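Long-range contact in glutathione transferase (PDB 4F0C), which probably conjugates or reduces substrates with glutathione, and binds oxidized glutathione disulfide in its pocket: residues 111-116 against 171-176. Residues are numbered along the deposited sequence; the frame is centred on the assembly and turned at random.
With GDS (oxidized glutathione disulfide), chain B.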
ATOM      1  N   SER A 111       1.829   1.921  -1.145  1.00  9.74           N
ATOM      2  CA  SER A 111       1.327   1.525  -2.467  1.00  8.74           C
ATOM      3  C   SER A 111       2.102   2.233  -3.582  1.00  8.50           C
ATOM      4  O   SER A 111       2.180   1.759  -4.711  1.00 11.85           O
ATOM      5  CB  SER A 111      -0.188   1.830  -2.589  1.00  7.47           C
ATOM      6  OG  SER A 111      -0.456   3.230  -2.500  1.00 10.09           O
ATOM      7  N   GLY A 112       2.655   3.395  -3.267  1.00  8.37           N
ATOM      8  CA  GLY A 112       3.223   4.256  -4.308  1.00  7.13           C
ATOM      9  C   GLY A 112       4.741   4.378  -4.182  1.00 16.28           C
ATOM     10  O   GLY A 112       5.400   4.669  -5.162  1.00 12.60           O
ATOM     11  N   GLN A 113       5.302   4.169  -2.986  1.00 11.45           N
ATOM     12  CA  GLN A 113       6.776   4.176  -2.871  1.00  7.70           C
ATOM     13  C   GLN A 113       7.360   2.753  -2.913  1.00 11.59           C
ATOM     14  O   GLN A 113       8.029   2.416  -3.883  1.00 10.43           O
ATOM     15  CB  GLN A 113       7.266   4.919  -1.627  1.00  8.59           C
ATOM     16  CG  GLN A 113       8.815   5.082  -1.576  1.00  8.90           C
ATOM     17  CD  GLN A 113       9.347   5.358  -0.172  1.00  8.32           C
ATOM     18  OE1 GLN A 113       8.954   4.713   0.792  1.00 11.25           O
ATOM     19  NE2 GLN A 113      10.289   6.309  -0.070  1.00 10.31           N
ATOM     20  N   GLY A 114       7.156   1.963  -1.850  1.00  9.27           N
ATOM     21  CA  GLY A 114       7.695   0.597  -1.769  1.00  8.86           C
ATOM     22  C   GLY A 114       7.599  -0.239  -3.057  1.00  9.94           C
ATOM     23  O   GLY A 114       8.603  -0.718  -3.561  1.00 11.47           O
ATOM     24  N   PRO A 115       6.377  -0.397  -3.609  1.00 11.70           N
ATOM     25  CA  PRO A 115       6.235  -1.365  -4.695  1.00 10.08           C
ATOM     26  C   PRO A 115       6.967  -0.904  -5.959  1.00  8.75           C
ATOM     27  O   PRO A 115       7.633  -1.728  -6.574  1.00 11.34           O
ATOM     28  CB  PRO A 115       4.710  -1.425  -4.921  1.00 12.75           C
ATOM     29  CG  PRO A 115       4.124  -1.095  -3.543  1.00 10.38           C
ATOM     30  CD  PRO A 115       5.060   0.058  -3.111  1.00  9.52           C
ATOM     31  N   TYR A 116       6.922   0.384  -6.277  1.00  8.56           N
ATOM     32  CA  TYR A 116       7.549   0.875  -7.497  1.00 13.57           C
ATOM     33  C   TYR A 116       9.063   0.984  -7.310  1.00 12.56           C
ATOM     34  O   TYR A 116       9.827   0.640  -8.199  1.00 11.79           O
ATOM     35  CB  TYR A 116       6.974   2.256  -7.868  1.00  8.30           C
ATOM     36  CG  TYR A 116       5.544   2.130  -8.352  1.00 14.27           C
ATOM     37  CD1 TYR A 116       5.261   1.835  -9.687  1.00 16.67           C
ATOM     38  CD2 TYR A 116       4.474   2.260  -7.469  1.00 17.21           C
ATOM     39  CE1 TYR A 116       3.919   1.712 -10.146  1.00 18.16           C
ATOM     40  CE2 TYR A 116       3.138   2.118  -7.908  1.00 12.68           C
ATOM     41  CZ  TYR A 116       2.868   1.845  -9.242  1.00 19.20           C
ATOM     42  OH  TYR A 116       1.547   1.707  -9.669  1.00 17.73           O
ATOM     43  N   ILE A 171       8.528   8.855   8.771  1.00  9.36           N
ATOM     44  CA  ILE A 171       9.527   7.819   9.016  1.00 13.17           C
ATOM     45  C   ILE A 171       9.380   6.685   8.001  1.00 10.18           C
ATOM     46  O   ILE A 171      10.377   6.108   7.553  1.00 11.13           O
ATOM     47  CB  ILE A 171       9.431   7.266  10.458  1.00 14.00           C
ATOM     48  CG1 ILE A 171       9.766   8.382  11.470  1.00 13.62           C
ATOM     49  CG2 ILE A 171      10.374   6.053  10.663  1.00 16.27           C
ATOM     50  CD1 ILE A 171       9.474   7.955  12.930  1.00 13.48           C
ATOM     51  N   SER A 172       8.136   6.401   7.617  1.00  8.11           N
ATOM     52  CA  SER A 172       7.846   5.268   6.737  1.00 10.35           C
ATOM     53  C   SER A 172       8.535   5.380   5.376  1.00 10.47           C
ATOM     54  O   SER A 172       8.786   4.364   4.738  1.00  8.38           O
ATOM     55  CB  SER A 172       6.314   5.104   6.548  1.00 11.42           C
ATOM     56  OG  SER A 172       5.837   6.118   5.664  1.00 11.20           O
ATOM     57  N   PHE A 173       8.863   6.604   4.948  1.00  8.19           N
ATOM     58  CA  PHE A 173       9.485   6.831   3.636  1.00  7.98           C
ATOM     59  C   PHE A 173      11.004   6.725   3.640  1.00 10.67           C
ATOM     60  O   PHE A 173      11.625   6.668   2.566  1.00 10.06           O
ATOM     61  CB  PHE A 173       9.156   8.247   3.095  1.00  7.04           C
ATOM     62  CG  PHE A 173       7.764   8.397   2.554  1.00  7.92           C
ATOM     63  CD1 PHE A 173       7.519   8.261   1.199  1.00  8.48           C
ATOM     64  CD2 PHE A 173       6.702   8.724   3.392  1.00  9.02           C
ATOM     65  CE1 PHE A 173       6.227   8.413   0.694  1.00  8.54           C
ATOM     66  CE2 PHE A 173       5.418   8.874   2.898  1.00  7.94           C
ATOM     67  CZ  PHE A 173       5.177   8.737   1.532  1.00  8.91           C
ATOM     68  N   VAL A 174      11.607   6.749   4.828  1.00 10.65           N
ATOM     69  CA  VAL A 174      13.046   6.971   4.922  1.00 12.16           C
ATOM     70  C   VAL A 174      13.851   5.866   4.243  1.00 17.89           C
ATOM     71  O   VAL A 174      14.730   6.160   3.430  1.00 12.30           O
ATOM     72  CB  VAL A 174      13.500   7.135   6.397  1.00 10.33           C
ATOM     73  CG1 VAL A 174      15.034   7.158   6.472  1.00 14.11           C
ATOM     74  CG2 VAL A 174      12.918   8.441   6.961  1.00 11.20           C
ATOM     75  N   ILE A 175      13.564   4.601   4.569  1.00 13.77           N
ATOM     76  CA  ILE A 175      14.473   3.527   4.119  1.00 12.03           C
ATOM     77  C   ILE A 175      14.501   3.381   2.584  1.00 12.42           C
ATOM     78  O   ILE A 175      15.590   3.291   1.994  1.00 11.64           O
ATOM     79  CB  ILE A 175      14.262   2.170   4.848  1.00 11.32           C
ATOM     80  CG1 ILE A 175      15.426   1.205   4.552  1.00 13.14           C
ATOM     81  CG2 ILE A 175      12.887   1.543   4.501  1.00  8.54           C
ATOM     82  CD1 ILE A 175      16.769   1.595   5.210  1.00 12.79           C
ATOM     83  N   TRP A 176      13.332   3.430   1.936  1.00 12.23           N
ATOM     84  CA  TRP A 176      13.319   3.356   0.472  1.00 12.35           C
ATOM     85  C   TRP A 176      13.918   4.601  -0.183  1.00 14.69           C
ATOM     86  O   TRP A 176      14.525   4.507  -1.260  1.00 14.18           O
ATOM     87  CB  TRP A 176      11.913   3.107  -0.069  1.00  8.53           C
ATOM     88  CG  TRP A 176      11.497   1.652  -0.043  1.00 13.07           C
ATOM     89  CD1 TRP A 176      10.566   1.073   0.788  1.00  9.08           C
ATOM     90  CD2 TRP A 176      11.991   0.596  -0.890  1.00 12.92           C
ATOM     91  NE1 TRP A 176      10.464  -0.265   0.506  1.00 11.76           N
ATOM     92  CE2 TRP A 176      11.311  -0.581  -0.525  1.00 13.35           C
ATOM     93  CE3 TRP A 176      12.923   0.546  -1.943  1.00 13.43           C
ATOM     94  CZ2 TRP A 176      11.546  -1.808  -1.151  1.00 12.53           C
ATOM     95  CZ3 TRP A 176      13.160  -0.674  -2.569  1.00 13.32           C
ATOM     96  CH2 TRP A 176      12.474  -1.831  -2.175  1.00 11.75           C
TER
HETATM   97  N1  GDS B 301       4.017  -4.306   1.596  1.00  7.86           N
HETATM   98  CA1 GDS B 301       4.981  -5.173   2.374  1.00 11.40           C
HETATM   99  C1  GDS B 301       5.478  -4.440   3.683  1.00 10.14           C
HETATM  100  OE1 GDS B 301       5.628  -3.181   3.665  1.00 11.70           O
HETATM  101  OE2 GDS B 301       5.628  -5.160   4.711  1.00 11.88           O
HETATM  102  CB1 GDS B 301       6.233  -5.573   1.515  1.00  9.63           C
HETATM  103  CG1 GDS B 301       7.203  -6.463   2.326  1.00 13.74           C
HETATM  104  CD1 GDS B 301       8.285  -6.954   1.416  1.00 16.41           C
HETATM  105  O1  GDS B 301       8.392  -6.662   0.236  1.00 14.96           O
HETATM  106  N2  GDS B 301       9.195  -7.789   2.032  1.00 15.70           N
HETATM  107  CA2 GDS B 301      10.316  -8.394   1.286  1.00 14.28           C
HETATM  108  C2  GDS B 301      10.219  -9.900   1.337  1.00 14.39           C
HETATM  109  O2  GDS B 301       9.921 -10.460   2.396  1.00 14.79           O
HETATM  110  CB2 GDS B 301      11.669  -8.057   1.954  1.00 18.74           C
HETATM  111  SG2 GDS B 301      12.074  -6.318   1.680  1.00 20.16           S
HETATM  112  N3  GDS B 301      10.553 -10.571   0.215  1.00 17.08           N
HETATM  113  CA3 GDS B 301      10.523 -12.007   0.221  1.00 23.21           C
HETATM  114  C3  GDS B 301       9.820 -12.540  -1.023  1.00 23.71           C
HETATM  115  OE3 GDS B 301       9.928 -13.758  -1.280  1.00 29.19           O
HETATM  116  OE4 GDS B 301       9.133 -11.710  -1.648  1.00 26.25           O
HETATM  117  N4  GDS B 301       8.814  -4.859  -1.942  1.00 16.15           N
HETATM  118  CA4 GDS B 301       7.800  -3.941  -2.482  1.00 11.59           C
HETATM  119  C4  GDS B 301       7.296  -3.033  -1.322  1.00 12.91           C
HETATM  120  OE5 GDS B 301       8.097  -2.738  -0.398  1.00 12.57           O
HETATM  121  OE6 GDS B 301       6.111  -2.651  -1.415  1.00 12.99           O
HETATM  122  C5  GDS B 301       9.881  -5.258  -2.707  1.00 19.18           C
HETATM  123  O5  GDS B 301      10.068  -4.884  -3.866  1.00 18.09           O
HETATM  124  CA5 GDS B 301      10.899  -6.196  -2.072  1.00 17.46           C
HETATM  125  N5  GDS B 301      11.549  -7.043  -3.111  1.00 16.28           N
HETATM  126  CB5 GDS B 301      11.939  -5.331  -1.350  1.00 18.22           C
HETATM  127  SG5 GDS B 301      12.991  -6.364  -0.259  1.00 20.81           S
HETATM  128  CA6 GDS B 301      10.067 -10.556  -4.704  1.00 24.53           C
HETATM  129  C6  GDS B 301       9.927 -10.074  -6.204  1.00 26.85           C
HETATM  130  OE7 GDS B 301       9.680 -10.929  -7.082  1.00 28.20           O
HETATM  131  OE8 GDS B 301      10.062  -8.850  -6.416  1.00 26.92           O
HETATM  132  N6  GDS B 301       9.419 -11.856  -4.530  1.00 24.14           N
HETATM  133  CB6 GDS B 301      11.588 -10.589  -4.370  1.00 20.34           C
HETATM  134  CG6 GDS B 301      12.184  -9.190  -4.155  1.00 18.60           C
HETATM  135  CD6 GDS B 301      11.460  -8.453  -3.035  1.00 22.20           C
HETATM  136  O6  GDS B 301      10.858  -8.987  -2.096  1.00 21.34           O
HETATM  137  O   HOH W   1      10.580   3.613   2.898  1.00 10.18           O
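Q113 and G114 of helix 96-126 meet F173, between helices 168-172 and 174-184, and W176 in the first turn of the latter, inside the all-helical C-terminal domain of the glutathione transferase fold. Polar contacts come from the Q113 amide. CG is anti to the backbone N (chi1 -173°), and the extended chain carries the amide across. NE2 donates to F173 O at 3.0 Å, nearly straight and onto a carbonyl lone pair. Water 1 bridges the two segments: it donates to Q113 OE1 and to S172 O (2.7 Å) and accepts from W176 N. OE1 also takes a bond from Q109 NE2, one helical turn earlier, so both ends of the buried amide are engaged, which should fix which end is oxygen. Packing adds to this: Q113 CD rests 3.4 Å from W176 CB, while NE2 lies at the edge of the F173 ring, 3.6 Å from CD1. A CH-pi contact sets G114 CA over the five-membered ring of W176, 3.9 Å from its centroid. G114, P115 and W176 also line the glutathione disulfide pocket; N17 OD1 accepts the indole N-H of W176, and CZ2 of W176 packs 3.6 Å from CB5 of the ligand.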